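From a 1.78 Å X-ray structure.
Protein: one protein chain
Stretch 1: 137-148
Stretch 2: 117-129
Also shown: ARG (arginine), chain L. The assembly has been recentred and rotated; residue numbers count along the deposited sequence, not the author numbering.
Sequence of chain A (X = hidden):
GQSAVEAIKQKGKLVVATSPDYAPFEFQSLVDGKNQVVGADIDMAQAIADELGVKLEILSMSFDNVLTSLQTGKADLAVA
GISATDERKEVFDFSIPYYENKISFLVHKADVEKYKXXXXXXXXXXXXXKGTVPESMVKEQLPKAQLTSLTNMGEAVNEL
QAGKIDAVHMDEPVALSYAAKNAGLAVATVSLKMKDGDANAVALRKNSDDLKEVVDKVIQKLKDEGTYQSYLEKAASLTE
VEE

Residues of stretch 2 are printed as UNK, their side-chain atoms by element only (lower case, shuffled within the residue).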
# COMPACT_ATOMS: atom_id res chain seq x y z
N MET A 137 1.02 -5.40 -13.73
CA MET A 137 2.17 -4.98 -14.53
C MET A 137 2.98 -6.18 -15.00
O MET A 137 3.42 -6.25 -16.15
CB MET A 137 3.05 -4.02 -13.72
CG MET A 137 2.39 -2.67 -13.50
SD MET A 137 3.37 -1.66 -12.37
CE MET A 137 4.79 -1.31 -13.41
N VAL A 138 3.18 -7.15 -14.11
CA VAL A 138 3.91 -8.35 -14.50
C VAL A 138 3.13 -9.14 -15.56
O VAL A 138 3.71 -9.57 -16.57
CB VAL A 138 4.22 -9.25 -13.29
CG1 VAL A 138 4.85 -10.57 -13.77
CG2 VAL A 138 5.17 -8.54 -12.33
N LYS A 139 1.83 -9.31 -15.35
CA LYS A 139 0.99 -10.03 -16.31
C LYS A 139 1.02 -9.38 -17.69
O LYS A 139 1.01 -10.08 -18.71
CB LYS A 139 -0.47 -10.11 -15.83
CG LYS A 139 -0.69 -11.04 -14.65
CD LYS A 139 -2.19 -11.18 -14.35
CE LYS A 139 -2.44 -12.05 -13.13
NZ LYS A 139 -3.89 -12.10 -12.78
N GLU A 140 1.05 -8.05 -17.72
CA GLU A 140 1.03 -7.30 -18.97
C GLU A 140 2.38 -7.21 -19.66
O GLU A 140 2.48 -7.38 -20.87
CB GLU A 140 0.55 -5.87 -18.74
CG GLU A 140 -0.90 -5.71 -18.38
CD GLU A 140 -1.31 -4.26 -18.50
OE1 GLU A 140 -1.04 -3.66 -19.57
OE2 GLU A 140 -1.88 -3.70 -17.54
N GLN A 141 3.42 -6.92 -18.88
CA GLN A 141 4.72 -6.60 -19.46
C GLN A 141 5.65 -7.80 -19.49
O GLN A 141 6.61 -7.83 -20.26
CB GLN A 141 5.36 -5.42 -18.72
CG GLN A 141 4.49 -4.16 -18.70
CD GLN A 141 5.21 -2.96 -18.12
OE1 GLN A 141 6.41 -2.77 -18.34
NE2 GLN A 141 4.48 -2.15 -17.36
N LEU A 142 5.37 -8.79 -18.65
CA LEU A 142 6.17 -10.02 -18.66
C LEU A 142 5.31 -11.28 -18.73
O LEU A 142 5.40 -12.13 -17.85
CB LEU A 142 7.07 -10.07 -17.43
CG LEU A 142 8.03 -8.91 -17.23
CD1 LEU A 142 8.66 -8.97 -15.85
CD2 LEU A 142 9.11 -8.92 -18.32
N PRO A 143 4.48 -11.42 -19.78
CA PRO A 143 3.55 -12.55 -19.89
C PRO A 143 4.23 -13.92 -19.94
O PRO A 143 3.57 -14.93 -19.70
CB PRO A 143 2.82 -12.28 -21.21
CG PRO A 143 3.74 -11.39 -21.97
CD PRO A 143 4.33 -10.50 -20.93
N LYS A 144 5.53 -13.96 -20.23
CA LYS A 144 6.22 -15.23 -20.37
C LYS A 144 6.86 -15.69 -19.08
O LYS A 144 7.46 -16.76 -19.02
CB LYS A 144 7.25 -15.16 -21.50
CG LYS A 144 6.61 -14.89 -22.85
CD LYS A 144 7.63 -14.96 -23.97
CE LYS A 144 8.12 -13.58 -24.36
NZ LYS A 144 9.39 -13.67 -25.14
N ALA A 145 6.73 -14.88 -18.03
CA ALA A 145 7.33 -15.22 -16.75
C ALA A 145 6.36 -16.09 -15.93
O ALA A 145 5.14 -15.95 -16.03
CB ALA A 145 7.72 -13.97 -15.98
N GLN A 146 6.93 -16.98 -15.13
CA GLN A 146 6.17 -17.75 -14.15
C GLN A 146 5.78 -16.83 -13.01
O GLN A 146 6.61 -16.50 -12.15
CB GLN A 146 7.02 -18.88 -13.58
CG GLN A 146 7.50 -19.89 -14.61
CD GLN A 146 6.35 -20.56 -15.33
OE1 GLN A 146 5.32 -20.86 -14.73
NE2 GLN A 146 6.53 -20.81 -16.62
N LEU A 147 4.52 -16.40 -13.00
CA LEU A 147 4.06 -15.48 -11.96
C LEU A 147 3.26 -16.23 -10.91
O LEU A 147 2.30 -16.92 -11.24
CB LEU A 147 3.19 -14.38 -12.57
CG LEU A 147 2.51 -13.45 -11.57
CD1 LEU A 147 3.52 -12.69 -10.70
CD2 LEU A 147 1.58 -12.46 -12.29
N THR A 148 3.67 -16.10 -9.66
CA THR A 148 2.89 -16.64 -8.55
C THR A 148 2.18 -15.47 -7.87
O THR A 148 2.83 -14.57 -7.36
CB THR A 148 3.80 -17.34 -7.52
OG1 THR A 148 4.48 -18.44 -8.14
CG2 THR A 148 2.98 -17.86 -6.33
N UNK A 117 18.00 -6.80 -16.52
CA UNK A 117 17.04 -6.42 -17.56
C UNK A 117 15.76 -7.22 -17.43
O UNK A 117 15.66 -8.12 -16.59
o UNK A 117 17.85 -8.94 -18.51
c UNK A 117 17.88 -8.02 -19.37
c UNK A 117 17.65 -6.57 -18.96
o UNK A 117 18.12 -8.25 -20.57
N UNK A 118 14.77 -6.89 -18.25
CA UNK A 118 13.50 -7.61 -18.20
C UNK A 118 13.63 -9.03 -18.74
O UNK A 118 12.92 -9.93 -18.28
c UNK A 118 11.97 -5.54 -16.91
c UNK A 118 12.10 -5.47 -18.42
c UNK A 118 12.43 -6.85 -18.98
c UNK A 118 10.83 -4.93 -19.06
N UNK A 119 14.52 -9.24 -19.70
CA UNK A 119 14.71 -10.58 -20.26
C UNK A 119 15.15 -11.55 -19.17
O UNK A 119 14.68 -12.68 -19.11
c UNK A 119 15.95 -11.99 -21.98
o UNK A 119 15.17 -9.77 -22.51
c UNK A 119 15.70 -10.58 -21.45
N UNK A 120 16.03 -11.10 -18.29
CA UNK A 120 16.48 -11.95 -17.19
C UNK A 120 15.34 -12.28 -16.21
O UNK A 120 15.28 -13.39 -15.70
c UNK A 120 17.67 -11.32 -16.46
o UNK A 120 17.30 -10.13 -15.80
N UNK A 121 14.46 -11.32 -15.95
CA UNK A 121 13.32 -11.52 -15.03
C UNK A 121 12.30 -12.44 -15.66
O UNK A 121 11.61 -13.20 -14.97
c UNK A 121 12.65 -7.93 -13.68
c UNK A 121 13.39 -9.25 -13.76
c UNK A 121 13.53 -9.87 -12.37
c UNK A 121 12.65 -10.20 -14.69
N UNK A 122 12.19 -12.34 -16.98
CA UNK A 122 11.27 -13.12 -17.77
C UNK A 122 11.47 -14.62 -17.56
O UNK A 122 10.54 -15.40 -17.68
c UNK A 122 10.64 -12.67 -21.57
c UNK A 122 10.28 -12.95 -20.12
o UNK A 122 11.70 -13.16 -22.02
o UNK A 122 9.87 -11.95 -22.24
c UNK A 122 11.47 -12.78 -19.24
N UNK A 123 12.70 -15.01 -17.23
CA UNK A 123 12.98 -16.43 -16.98
C UNK A 123 13.02 -16.76 -15.48
O UNK A 123 13.40 -17.86 -15.10
o UNK A 123 15.23 -15.81 -17.71
c UNK A 123 14.28 -16.86 -17.66
N UNK A 124 12.61 -15.81 -14.65
CA UNK A 124 12.65 -16.01 -13.20
C UNK A 124 11.28 -16.38 -12.64
O UNK A 124 10.26 -16.23 -13.32
c UNK A 124 13.18 -14.75 -12.52
N UNK A 125 11.26 -16.90 -11.42
CA UNK A 125 10.01 -17.06 -10.68
C UNK A 125 9.66 -15.75 -10.00
O UNK A 125 10.33 -15.33 -9.07
n UNK A 125 11.16 -20.37 -9.58
c UNK A 125 10.15 -18.17 -9.64
c UNK A 125 10.39 -19.52 -10.26
o UNK A 125 9.91 -19.79 -11.36
N UNK A 126 8.61 -15.10 -10.49
CA UNK A 126 8.21 -13.80 -9.97
C UNK A 126 6.96 -13.98 -9.10
O UNK A 126 6.08 -14.77 -9.44
c UNK A 126 9.01 -11.66 -13.15
c UNK A 126 7.48 -11.44 -10.59
c UNK A 126 7.93 -12.81 -11.12
c UNK A 126 9.18 -12.66 -12.01
N UNK A 127 6.92 -13.26 -7.99
CA UNK A 127 5.73 -13.20 -7.14
C UNK A 127 5.17 -11.77 -7.11
O UNK A 127 5.92 -10.80 -7.18
c UNK A 127 6.05 -13.68 -5.73
N UNK A 128 3.85 -11.65 -7.00
CA UNK A 128 3.22 -10.35 -6.79
C UNK A 128 1.95 -10.56 -6.00
O UNK A 128 1.49 -11.69 -5.86
c UNK A 128 2.93 -9.67 -8.11
N UNK A 129 1.37 -9.47 -5.50
CA UNK A 129 0.21 -9.58 -4.60
C UNK A 129 -1.09 -9.59 -5.40
O UNK A 129 -1.28 -8.79 -6.31
c UNK A 129 0.22 -8.41 -3.62
c UNK A 129 -0.60 -7.54 -1.41
o UNK A 129 -0.04 -6.44 -1.57
c UNK A 129 -0.89 -8.45 -2.58
n UNK A 129 -0.96 -7.99 -0.21
N ARG L . -0.10 0.09 -4.82
CA ARG L . -0.56 -1.25 -5.21
C ARG L . -2.02 -1.24 -5.58
O ARG L . -2.78 -0.31 -5.24
CB ARG L . -0.31 -2.27 -4.08
CG ARG L . -0.84 -1.84 -2.71
CD ARG L . -0.76 -3.00 -1.70
NE ARG L . -1.10 -2.55 -0.34
CZ ARG L . -1.07 -3.32 0.74
NH1 ARG L . -1.39 -2.81 1.93
NH2 ARG L . -0.71 -4.59 0.64
OXT ARG L . -2.49 -2.17 -6.25
O HOH W 1 9.76 -17.54 -15.63
O HOH W 2 7.12 -11.67 -21.50

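Position 117 carries two side-chain carbons, the second bearing two oxygens, and touches nothing on stretch 1: Asp117. It sits at the N-cap, where its OD1 accepts from N of residue 120 at 2.8 Å and closes the first turn of the helix.

Position 118 has four carbons forked at the second, and its CB lies 4.0 Å from Leu142 CD2. A fork there means leucine, Leu118.

At 119 one carbon holds an oxygen and a carbon, the pattern of threonine; Thr119 points away from stretch 1. Position 120, one carbon then one oxygen, is Ser120, also out of reach; its backbone N is the donor of the capping bond.

Position 121 again shows four carbons forked at the second. Leu121 is buried, and its CB meets Leu142 CD1 at 4.3 Å.

Position 122 runs three carbons out to a pair of oxygens, one of them 3.2 Å from Lys144 CE. The extra carbon relative to 117 makes it Glu122. Its CA-to-CB bond points sideways, but the extended chain brings the carboxylate in to form a salt bridge, Lys144 NZ to Glu122 OE2, at 3.4 Å. A water donating to OE2 and accepting from Lys144 N ties the same acid to the turn's backbone.

Position 123, one carbon and one oxygen, is Ser123, turned away from stretch 1. Position 124 has a single carbon, hence Ala124, likewise pointing away.

Position 125 has two carbons, the second carrying one oxygen and one nitrogen: an amide, Asn125. Its OD1 comes 3.8 Å from Gln146 CB.

Position 126 has four carbons forked at the first, one arm two carbons long, which only isoleucine fits. Ile126 CD1 reaches Leu142 CD1 at 3.8 Å and Ala145 CB at 3.9 Å, while Ile126 CG2 lies 4.1 Å from Val138 CG2.

Positions 127 and 128 have one carbon each, giving Ala127 and Ala128. Ala127 shares a sheet face with Thr148; Ala128 CB lies 4.0 Å from Leu147 CD1.

Position 129, three carbons ending in an oxygen and a nitrogen, is Gln129. It points away from stretch 1, and its OE1 accepts from NH2 of the bound arginine at 3.0 Å.

The contact joins a parallel strand pair to an apolar cluster. Ile126 works both ways: its N donates to Gln146 O (3.0 Å) and its O accepts from Thr148 N (2.8 Å), after which Ala128 N donates to Thr148 O (3.1 Å). Its side chain meets Val138 from the helix, Leu142 and Ala145 from the turn, and Leu147 from the strand. A water also bridges Glu122 O and Ala124 O to Gln146 N, and Ala145 CA approaches Glu122 O at 3.3 Å. The rule to read is a division by chemistry: backbone bonds set the register, apolar side chains, from alanine to isoleucine and leucine, pack beside the sheet, and the salt bridge links Glu122, much of it covered by stretch 1, to the exposed Lys144.

Stretch 2 117-129: DLTSLESANIAAQ
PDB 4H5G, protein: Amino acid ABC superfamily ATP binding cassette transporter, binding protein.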